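Side-chain contacts in pyocin S8 (Pseudomonas aeruginosa, PDB 6W0V), which is a bacteriocin whose nuclease domain, the part in this structure, probably kills target cells as an H-N-H type DNA endonuclease and is bound here by its immunity protein: residues R46-Q51 / A107-D112; D35-K40 / E50-A55. The protein carries 1 engineered substitution. All blocks are in the same frame, centred on the assembly; numbering follows the deposited sequence.

Contact 1: residues R46-Q51 / A107-D112; sequences RDFREQ and AVYDID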
ATOM      1  N   ARG A  46      10.221  -9.780  -5.152  1.00 14.08           N
ATOM      2  CA  ARG A  46      10.264  -8.322  -4.938  1.00 13.33           C
ATOM      3  C   ARG A  46      10.242  -7.617  -6.288  1.00 13.23           C
ATOM      4  O   ARG A  46       9.465  -6.695  -6.475  1.00 14.62           O
ATOM      5  CB  ARG A  46      11.526  -7.936  -4.187  1.00 14.16           C
ATOM      6  CG  ARG A  46      11.709  -6.434  -4.161  1.00 14.47           C
ATOM      7  CD  ARG A  46      12.968  -6.106  -3.432  1.00 15.06           C
ATOM      8  NE  ARG A  46      13.060  -4.672  -3.376  1.00 15.19           N
ATOM      9  CZ  ARG A  46      13.954  -4.014  -2.665  1.00 17.02           C
ATOM     10  NH1 ARG A  46      14.850  -4.668  -1.950  1.00 18.51           N
ATOM     11  NH2 ARG A  46      13.934  -2.695  -2.668  1.00 19.24           N
ATOM     12  N   ASP A  47      11.075  -8.051  -7.219  1.00 13.15           N
ATOM     13  CA  ASP A  47      11.174  -7.375  -8.529  1.00 12.96           C
ATOM     14  C   ASP A  47       9.808  -7.424  -9.206  1.00 12.15           C
ATOM     15  O   ASP A  47       9.285  -6.416  -9.679  1.00 13.90           O
ATOM     16  CB  ASP A  47      12.235  -8.067  -9.362  1.00 12.97           C
ATOM     17  CG  ASP A  47      12.428  -7.463 -10.724  1.00 13.99           C
ATOM     18  OD1 ASP A  47      12.043  -6.311 -10.920  1.00 14.54           O
ATOM     19  OD2 ASP A  47      12.974  -8.155 -11.559  1.00 14.02           O
ATOM     20  N   PHE A  48       9.182  -8.584  -9.188  1.00 12.79           N
ATOM     21  CA  PHE A  48       7.858  -8.742  -9.805  1.00 12.93           C
ATOM     22  C   PHE A  48       6.868  -7.840  -9.084  1.00 12.29           C
ATOM     23  O   PHE A  48       6.096  -7.154  -9.732  1.00 13.14           O
ATOM     24  CB  PHE A  48       7.406 -10.189  -9.703  1.00 13.88           C
ATOM     25  CG  PHE A  48       6.030 -10.391 -10.263  1.00 13.81           C
ATOM     26  CD1 PHE A  48       5.844 -10.663 -11.606  1.00 14.86           C
ATOM     27  CD2 PHE A  48       4.921 -10.288  -9.448  1.00 14.13           C
ATOM     28  CE1 PHE A  48       4.571 -10.828 -12.123  1.00 15.42           C
ATOM     29  CE2 PHE A  48       3.651 -10.452  -9.966  1.00 15.51           C
ATOM     30  CZ  PHE A  48       3.477 -10.746 -11.298  1.00 15.55           C
ATOM     31  N   ARG A  49       6.868  -7.914  -7.764  1.00 13.01           N
ATOM     32  CA  ARG A  49       5.907  -7.136  -6.963  1.00 12.99           C
ATOM     33  C   ARG A  49       6.105  -5.661  -7.303  1.00 13.55           C
ATOM     34  O   ARG A  49       5.112  -4.938  -7.451  1.00 13.61           O
ATOM     35  CB  ARG A  49       6.109  -7.409  -5.478  1.00 13.49           C
ATOM     36  CG  ARG A  49       5.192  -6.564  -4.612  1.00 14.11           C
ATOM     37  CD  ARG A  49       5.913  -5.334  -4.145  1.00 15.29           C
ATOM     38  NE  ARG A  49       6.914  -5.721  -3.173  1.00 16.53           N
ATOM     39  CZ  ARG A  49       7.871  -4.915  -2.751  1.00 15.96           C
ATOM     40  NH1 ARG A  49       8.745  -5.328  -1.854  1.00 18.47           N
ATOM     41  NH2 ARG A  49       7.938  -3.683  -3.226  1.00 16.80           N
ATOM     42  N   GLU A  50       7.351  -5.222  -7.375  1.00 12.46           N
ATOM     43  CA  GLU A  50       7.626  -3.800  -7.670  1.00 12.62           C
ATOM     44  C   GLU A  50       7.089  -3.464  -9.054  1.00 12.17           C
ATOM     45  O   GLU A  50       6.400  -2.480  -9.224  1.00 13.28           O
ATOM     46  CB  GLU A  50       9.109  -3.514  -7.616  1.00 13.91           C
ATOM     47  CG  GLU A  50       9.617  -3.490  -6.212  1.00 14.26           C
ATOM     48  CD  GLU A  50      11.073  -3.104  -6.128  1.00 14.41           C
ATOM     49  OE1 GLU A  50      11.675  -2.841  -7.189  1.00 17.26           O
ATOM     50  OE2 GLU A  50      11.591  -3.068  -5.008  1.00 17.30           O
ATOM     51  N   GLN A  51       7.416  -4.264 -10.049  1.00 12.62           N
ATOM     52  CA  GLN A  51       7.014  -3.922 -11.421  1.00 13.02           C
ATOM     53  C   GLN A  51       5.497  -3.981 -11.496  1.00 12.63           C
ATOM     54  O   GLN A  51       4.907  -3.215 -12.235  1.00 14.14           O
ATOM     55  CB  GLN A  51       7.685  -4.866 -12.400  1.00 13.56           C
ATOM     56  CG  GLN A  51       9.185  -4.665 -12.415  1.00 14.30           C
ATOM     57  CD  GLN A  51       9.798  -5.336 -13.610  1.00 15.62           C
ATOM     58  OE1 GLN A  51       9.214  -5.338 -14.690  1.00 16.83           O
ATOM     59  NE2 GLN A  51      10.960  -5.934 -13.398  1.00 16.84           N
ATOM     60  N   ALA A 107       3.053 -21.574  -9.540  1.00 20.20           N
ATOM     61  CA  ALA A 107       3.993 -20.781 -10.356  1.00 20.77           C
ATOM     62  C   ALA A 107       4.111 -19.404  -9.706  1.00 19.55           C
ATOM     63  O   ALA A 107       3.072 -18.745  -9.518  1.00 20.38           O
ATOM     64  CB  ALA A 107       3.513 -20.702 -11.780  1.00 22.00           C
ATOM     65  N   VAL A 108       5.324 -19.032  -9.309  1.00 20.57           N
ATOM     66  CA  VAL A 108       5.582 -17.754  -8.595  1.00 18.58           C
ATOM     67  C   VAL A 108       5.151 -16.610  -9.511  1.00 16.64           C
ATOM     68  O   VAL A 108       4.533 -15.660  -9.037  1.00 16.80           O
ATOM     69  CB  VAL A 108       7.060 -17.600  -8.205  1.00 21.55           C
ATOM     70  CG1 VAL A 108       7.304 -16.246  -7.565  1.00 22.11           C
ATOM     71  CG2 VAL A 108       7.539 -18.723  -7.299  1.00 23.59           C
ATOM     72  N   TYR A 109       5.497 -16.674 -10.785  1.00 17.18           N
ATOM     73  CA  TYR A 109       5.320 -15.525 -11.699  1.00 16.55           C
ATOM     74  C   TYR A 109       4.214 -15.801 -12.701  1.00 15.55           C
ATOM     75  O   TYR A 109       4.134 -15.078 -13.709  1.00 15.84           O
ATOM     76  CB  TYR A 109       6.618 -15.200 -12.418  1.00 16.36           C
ATOM     77  CG  TYR A 109       7.774 -14.951 -11.498  1.00 15.47           C
ATOM     78  CD1 TYR A 109       7.823 -13.813 -10.712  1.00 16.14           C
ATOM     79  CD2 TYR A 109       8.814 -15.855 -11.402  1.00 17.81           C
ATOM     80  CE1 TYR A 109       8.898 -13.569  -9.884  1.00 16.32           C
ATOM     81  CE2 TYR A 109       9.901 -15.624 -10.582  1.00 17.56           C
ATOM     82  CZ  TYR A 109       9.941 -14.474  -9.818  1.00 15.99           C
ATOM     83  OH  TYR A 109      10.999 -14.240  -9.000  1.00 18.73           O
ATOM     84  N   ASP A 110       3.375 -16.800 -12.440  1.00 16.30           N
ATOM     85  CA  ASP A 110       2.189 -16.968 -13.300  1.00 15.89           C
ATOM     86  C   ASP A 110       1.134 -16.010 -12.774  1.00 16.07           C
ATOM     87  O   ASP A 110       0.595 -16.210 -11.671  1.00 16.61           O
ATOM     88  CB  ASP A 110       1.658 -18.382 -13.442  1.00 18.90           C
ATOM     89  CG  ASP A 110       0.608 -18.370 -14.538  1.00 21.32           C
ATOM     90  OD1 ASP A 110      -0.487 -17.923 -14.237  1.00 21.46           O
ATOM     91  OD2 ASP A 110       0.927 -18.708 -15.717  1.00 24.05           O
ATOM     92  N   ILE A 111       0.870 -15.013 -13.596  1.00 16.20           N
ATOM     93  CA  ILE A 111      -0.061 -13.910 -13.276  1.00 16.00           C
ATOM     94  C   ILE A 111      -1.444 -14.496 -13.005  1.00 15.98           C
ATOM     95  O   ILE A 111      -2.148 -13.971 -12.157  1.00 17.63           O
ATOM     96  CB  ILE A 111      -0.045 -12.898 -14.422  1.00 17.02           C
ATOM     97  CG1 ILE A 111       1.348 -12.276 -14.545  1.00 18.01           C
ATOM     98  CG2 ILE A 111      -1.121 -11.848 -14.229  1.00 18.39           C
ATOM     99  CD1 ILE A 111       1.626 -11.696 -15.888  1.00 19.32           C
ATOM    100  N   ASP A 112      -1.814 -15.578 -13.675  1.00 17.05           N
ATOM    101  CA  ASP A 112      -3.154 -16.179 -13.492  1.00 18.78           C
ATOM    102  C   ASP A 112      -3.190 -16.955 -12.178  1.00 17.71           C
ATOM    103  O   ASP A 112      -4.287 -17.342 -11.755  1.00 22.52           O
ATOM    104  CB  ASP A 112      -3.523 -17.028 -14.701  1.00 19.67           C
ATOM    105  CG  ASP A 112      -3.597 -16.172 -15.948  1.00 21.42           C
ATOM    106  OD1 ASP A 112      -4.163 -15.078 -15.855  1.00 21.55           O
ATOM    107  OD2 ASP A 112      -3.078 -16.589 -16.977  1.00 24.31           O
TER

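Contact 2: residues D35-K40 / E50-A55; sequences DQLRGK and EQFWVA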
ATOM      1  N   ASP A  35      -0.281  -7.454 -19.017  1.00 18.35           N
ATOM      2  CA  ASP A  35       0.362  -6.996 -20.274  1.00 20.19           C
ATOM      3  C   ASP A  35       1.747  -6.415 -19.994  1.00 18.38           C
ATOM      4  O   ASP A  35       2.602  -6.510 -20.872  1.00 21.37           O
ATOM      5  CB  ASP A  35      -0.501  -5.972 -21.001  1.00 22.23           C
ATOM      6  CG  ASP A  35      -1.763  -6.565 -21.595  1.00 24.54           C
ATOM      7  OD1 ASP A  35      -1.816  -7.796 -21.760  1.00 24.09           O
ATOM      8  OD2 ASP A  35      -2.678  -5.793 -21.886  1.00 26.71           O
ATOM      9  N   GLN A  36       1.945  -5.807 -18.828  1.00 18.25           N
ATOM     10  CA  GLN A  36       3.201  -5.095 -18.487  1.00 19.43           C
ATOM     11  C   GLN A  36       4.201  -6.046 -17.844  1.00 17.97           C
ATOM     12  O   GLN A  36       5.335  -5.627 -17.605  1.00 19.44           O
ATOM     13  CB  GLN A  36       2.911  -3.946 -17.521  1.00 20.17           C
ATOM     14  CG  GLN A  36       1.957  -2.908 -18.090  1.00 23.90           C
ATOM     15  CD  GLN A  36       2.416  -2.454 -19.452  1.00 24.98           C
ATOM     16  OE1 GLN A  36       3.609  -2.289 -19.700  1.00 29.02           O
ATOM     17  NE2 GLN A  36       1.471  -2.274 -20.359  1.00 29.00           N
ATOM     18  N   LEU A  37       3.794  -7.281 -17.563  1.00 15.29           N
ATOM     19  CA  LEU A  37       4.648  -8.209 -16.788  1.00 15.84           C
ATOM     20  C   LEU A  37       4.913  -9.447 -17.616  1.00 15.83           C
ATOM     21  O   LEU A  37       6.049  -9.916 -17.596  1.00 15.79           O
ATOM     22  CB  LEU A  37       3.938  -8.569 -15.489  1.00 15.53           C
ATOM     23  CG  LEU A  37       3.603  -7.375 -14.608  1.00 16.27           C
ATOM     24  CD1 LEU A  37       2.662  -7.800 -13.501  1.00 17.94           C
ATOM     25  CD2 LEU A  37       4.869  -6.747 -14.050  1.00 17.01           C
ATOM     26  N   ARG A  38       3.880  -9.925 -18.296  1.00 15.24           N
ATOM     27  CA  ARG A  38       3.937 -11.194 -19.036  1.00 15.56           C
ATOM     28  C   ARG A  38       5.152 -11.181 -19.957  1.00 15.72           C
ATOM     29  O   ARG A  38       5.345 -10.224 -20.716  1.00 16.16           O
ATOM     30  CB  ARG A  38       2.655 -11.393 -19.834  1.00 16.08           C
ATOM     31  CG  ARG A  38       2.701 -12.650 -20.681  1.00 16.59           C
ATOM     32  CD  ARG A  38       1.432 -12.840 -21.454  1.00 18.99           C
ATOM     33  NE  ARG A  38       1.097 -11.640 -22.201  1.00 19.23           N
ATOM     34  CZ  ARG A  38       0.199 -10.734 -21.837  1.00 19.82           C
ATOM     35  NH1 ARG A  38      -0.458 -10.852 -20.694  1.00 19.47           N
ATOM     36  NH2 ARG A  38      -0.015  -9.692 -22.622  1.00 22.75           N
ATOM     37  N   GLY A  39       5.936 -12.253 -19.894  1.00 14.67           N
ATOM     38  CA  GLY A  39       7.066 -12.458 -20.810  1.00 16.82           C
ATOM     39  C   GLY A  39       8.315 -11.733 -20.355  1.00 16.16           C
ATOM     40  O   GLY A  39       9.392 -11.925 -20.973  1.00 17.09           O
ATOM     41  N   LYS A  40       8.218 -10.921 -19.315  1.00 15.77           N
ATOM     42  CA  LYS A  40       9.412 -10.234 -18.807  1.00 16.13           C
ATOM     43  C   LYS A  40      10.084 -11.119 -17.775  1.00 14.86           C
ATOM     44  O   LYS A  40       9.392 -11.947 -17.136  1.00 14.62           O
ATOM     45  CB  LYS A  40       9.036  -8.879 -18.220  1.00 16.32           C
ATOM     46  CG  LYS A  40       8.425  -7.936 -19.234  1.00 18.42           C
ATOM     47  CD  LYS A  40       8.186  -6.579 -18.655  1.00 19.92           C
ATOM     48  CE  LYS A  40       7.732  -5.584 -19.695  1.00 22.59           C
ATOM     49  NZ  LYS A  40       7.264  -4.334 -19.058  1.00 25.37           N
ATOM     50  N   GLU A  50       7.351  -5.222  -7.375  1.00 12.46           N
ATOM     51  CA  GLU A  50       7.626  -3.800  -7.670  1.00 12.62           C
ATOM     52  C   GLU A  50       7.089  -3.464  -9.054  1.00 12.17           C
ATOM     53  O   GLU A  50       6.400  -2.480  -9.224  1.00 13.28           O
ATOM     54  CB  GLU A  50       9.109  -3.514  -7.616  1.00 13.91           C
ATOM     55  CG  GLU A  50       9.617  -3.490  -6.212  1.00 14.26           C
ATOM     56  CD  GLU A  50      11.073  -3.104  -6.128  1.00 14.41           C
ATOM     57  OE1 GLU A  50      11.675  -2.841  -7.189  1.00 17.26           O
ATOM     58  OE2 GLU A  50      11.591  -3.068  -5.008  1.00 17.30           O
ATOM     59  N   GLN A  51       7.416  -4.264 -10.049  1.00 12.62           N
ATOM     60  CA  GLN A  51       7.014  -3.922 -11.421  1.00 13.02           C
ATOM     61  C   GLN A  51       5.497  -3.981 -11.496  1.00 12.63           C
ATOM     62  O   GLN A  51       4.907  -3.215 -12.235  1.00 14.14           O
ATOM     63  CB  GLN A  51       7.685  -4.866 -12.400  1.00 13.56           C
ATOM     64  CG  GLN A  51       9.185  -4.665 -12.415  1.00 14.30           C
ATOM     65  CD  GLN A  51       9.798  -5.336 -13.610  1.00 15.62           C
ATOM     66  OE1 GLN A  51       9.214  -5.338 -14.690  1.00 16.83           O
ATOM     67  NE2 GLN A  51      10.960  -5.934 -13.398  1.00 16.84           N
ATOM     68  N   PHE A  52       4.906  -4.887 -10.736  1.00 12.89           N
ATOM     69  CA  PHE A  52       3.444  -5.045 -10.647  1.00 13.03           C
ATOM     70  C   PHE A  52       2.847  -3.715 -10.197  1.00 13.72           C
ATOM     71  O   PHE A  52       2.009  -3.118 -10.884  1.00 14.35           O
ATOM     72  CB  PHE A  52       3.160  -6.186  -9.684  1.00 14.27           C
ATOM     73  CG  PHE A  52       1.711  -6.442  -9.436  1.00 15.17           C
ATOM     74  CD1 PHE A  52       0.986  -5.632  -8.581  1.00 14.35           C
ATOM     75  CD2 PHE A  52       1.083  -7.503 -10.057  1.00 17.44           C
ATOM     76  CE1 PHE A  52      -0.346  -5.897  -8.344  1.00 16.85           C
ATOM     77  CE2 PHE A  52      -0.247  -7.771  -9.817  1.00 18.19           C
ATOM     78  CZ  PHE A  52      -0.959  -6.963  -8.966  1.00 17.07           C
ATOM     79  N   TRP A  53       3.309  -3.245  -9.058  1.00 13.16           N
ATOM     80  CA  TRP A  53       2.706  -2.025  -8.485  1.00 12.44           C
ATOM     81  C   TRP A  53       3.093  -0.818  -9.317  1.00 12.88           C
ATOM     82  O   TRP A  53       2.267   0.078  -9.425  1.00 14.18           O
ATOM     83  CB  TRP A  53       3.093  -1.872  -7.031  1.00 13.07           C
ATOM     84  CG  TRP A  53       2.384  -2.889  -6.211  1.00 12.94           C
ATOM     85  CD1 TRP A  53       2.948  -3.885  -5.483  1.00 12.65           C
ATOM     86  CD2 TRP A  53       0.965  -3.066  -6.107  1.00 12.82           C
ATOM     87  NE1 TRP A  53       1.981  -4.639  -4.892  1.00 13.26           N
ATOM     88  CE2 TRP A  53       0.753  -4.161  -5.252  1.00 13.29           C
ATOM     89  CE3 TRP A  53      -0.145  -2.384  -6.604  1.00 14.24           C
ATOM     90  CZ2 TRP A  53      -0.521  -4.584  -4.886  1.00 14.36           C
ATOM     91  CZ3 TRP A  53      -1.403  -2.809  -6.253  1.00 14.65           C
ATOM     92  CH2 TRP A  53      -1.587  -3.898  -5.409  1.00 15.11           C
ATOM     93  N   VAL A  54       4.288  -0.804  -9.885  1.00 12.52           N
ATOM     94  CA  VAL A  54       4.680   0.285 -10.813  1.00 13.50           C
ATOM     95  C   VAL A  54       3.698   0.292 -11.974  1.00 13.76           C
ATOM     96  O   VAL A  54       3.252   1.353 -12.374  1.00 16.04           O
ATOM     97  CB  VAL A  54       6.128   0.135 -11.287  1.00 14.64           C
ATOM     98  CG1 VAL A  54       6.426   0.996 -12.498  1.00 15.27           C
ATOM     99  CG2 VAL A  54       7.086   0.434 -10.155  1.00 14.81           C
ATOM    100  N   ALA A  55       3.373  -0.873 -12.510  1.00 14.38           N
ATOM    101  CA  ALA A  55       2.456  -0.977 -13.655  1.00 15.44           C
ATOM    102  C   ALA A  55       1.088  -0.459 -13.223  1.00 15.07           C
ATOM    103  O   ALA A  55       0.456   0.243 -13.998  1.00 16.66           O
ATOM    104  CB  ALA A  55       2.403  -2.396 -14.134  1.00 15.90           C
TER
HETATM  105  O   HOH W   1       7.138  -4.201 -15.896  1.00 22.18           O

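Contact 1: residues R46-Q51 / A107-D112
Phe48, on helix 45-57, meets Tyr109 and Ile111, which belong to the loop leading into strand 114-117. The tight part is the start of the phenylalanine side chain: Phe48 CB lies at the edge of the tyrosine ring, 3.7 Å from Tyr109 CE1. The two side chains run past each other in opposite directions, and their rings are inclined at 54°, an oblique pairing with centroids 5.8 Å apart. A chi1 of 177° turns the Phe48 ring opposite its own amide nitrogen and carries CZ to within 4.2 Å of Ile111 CG1, which sits at the ring edge. Val108 CG1 lies over the centre of one face of the tyrosine ring, while Trp45 stacks on Phe48 and Phe42 meets it edge-to-face. Tyrosine suits its place because its ring joins this apolar cluster while the hydroxyl of this buried residue is hydrogen-bonded to Glu2 O.

The helix flank away from 107-112 is looser and polar. There Arg46 NE reaches Glu50 OE2 at 2.7 Å, and Arg46 also packs on Ser25 of the immunity protein chain. On the flank facing Phe42, Gln51 NE2 donates to Asp47 OD1 at 2.7 Å. Since no hydrogen bond crosses between 46-51 and 107-112, their attachment is apolar packing with little directional demand, while backbone bonds from Thr7 to Tyr109 and Ile111 hold the loop.

Contact 2: residues D35-K40 / E50-A55
The Phe52 ring has Trp53 CG in its plane at one edge and is approached obliquely by Leu37 CD1, 3.8 Å from Phe52 CD2. In turn, Phe52 CD1 lies 3.5 Å above the centre of one face of the Trp53 ring, so these consecutive aromatics pack against each other on helix 45-57. Both also touch Ile96 and Val116, on strands 95-98 and 114-117. A further flat group, the Arg38 guanidinium, lies away from the helix and donates in its plane to Asp35 OD1. Arg38 NH2 and that oxygen form a nearly straight salt bridge of 2.8 Å, which spans from Asp35 into the turn, and Arg38 NH1 also bonds Gly8 O.

Leu37 is the apolar wedge. Its branched end divides the work: CD1 faces the phenylalanine, while CD2 meets Gln51 CB at 3.8 Å and also rests beside the Phe52 backbone N. A leucine suits this place because its two methyls can touch successive residues of one helix. Further along, Ala55 has only a methyl, which lets the exposed Gln36 come close; their CB atoms are 3.8 Å apart.

At the rim, a water joins the segments, donating to Gln36 O and, at 2.7 Å, to Gln51 OE1, whose amide NE2 is held by Asp47. The type II turn from Leu37 to Lys40, which Gly39 suits with its phi of 83°, reverses the chain, and the extended Lys40 side chain runs back to give NZ a 2.7 Å bond to the same Gln36 O, which therefore accepts two bonds. The chemistry implies an apolar seam between 35-40 and helix 45-57 with a hydrated border, where the lysine's charge would probably further polarise the Gln36 carbonyl and water, not a direct hydrogen bond, links the segments.

How the contacts relate
From the N terminus, the chain passes through helix 31-37 and its turn, runs through strand 41-42 and enters helix 45-57; contact 2 closes this short loop, with nine residues between its segments. Contact 1 closes a longer one, 55 residues between segments, from the same helix to the loop before strand 114-117. The second loop starts on the helix where the first ends: the segments share Glu50 and Gln51, and neither loop lies within the other. The contacts also touch directly: Phe48 CZ packs 3.8 Å from Leu37 CD1, and Ile111 CD1 lies 3.7 Å from Arg38 N. Helix 45-57 thereby joins helix 31-37 to the late loop within the nuclease domain.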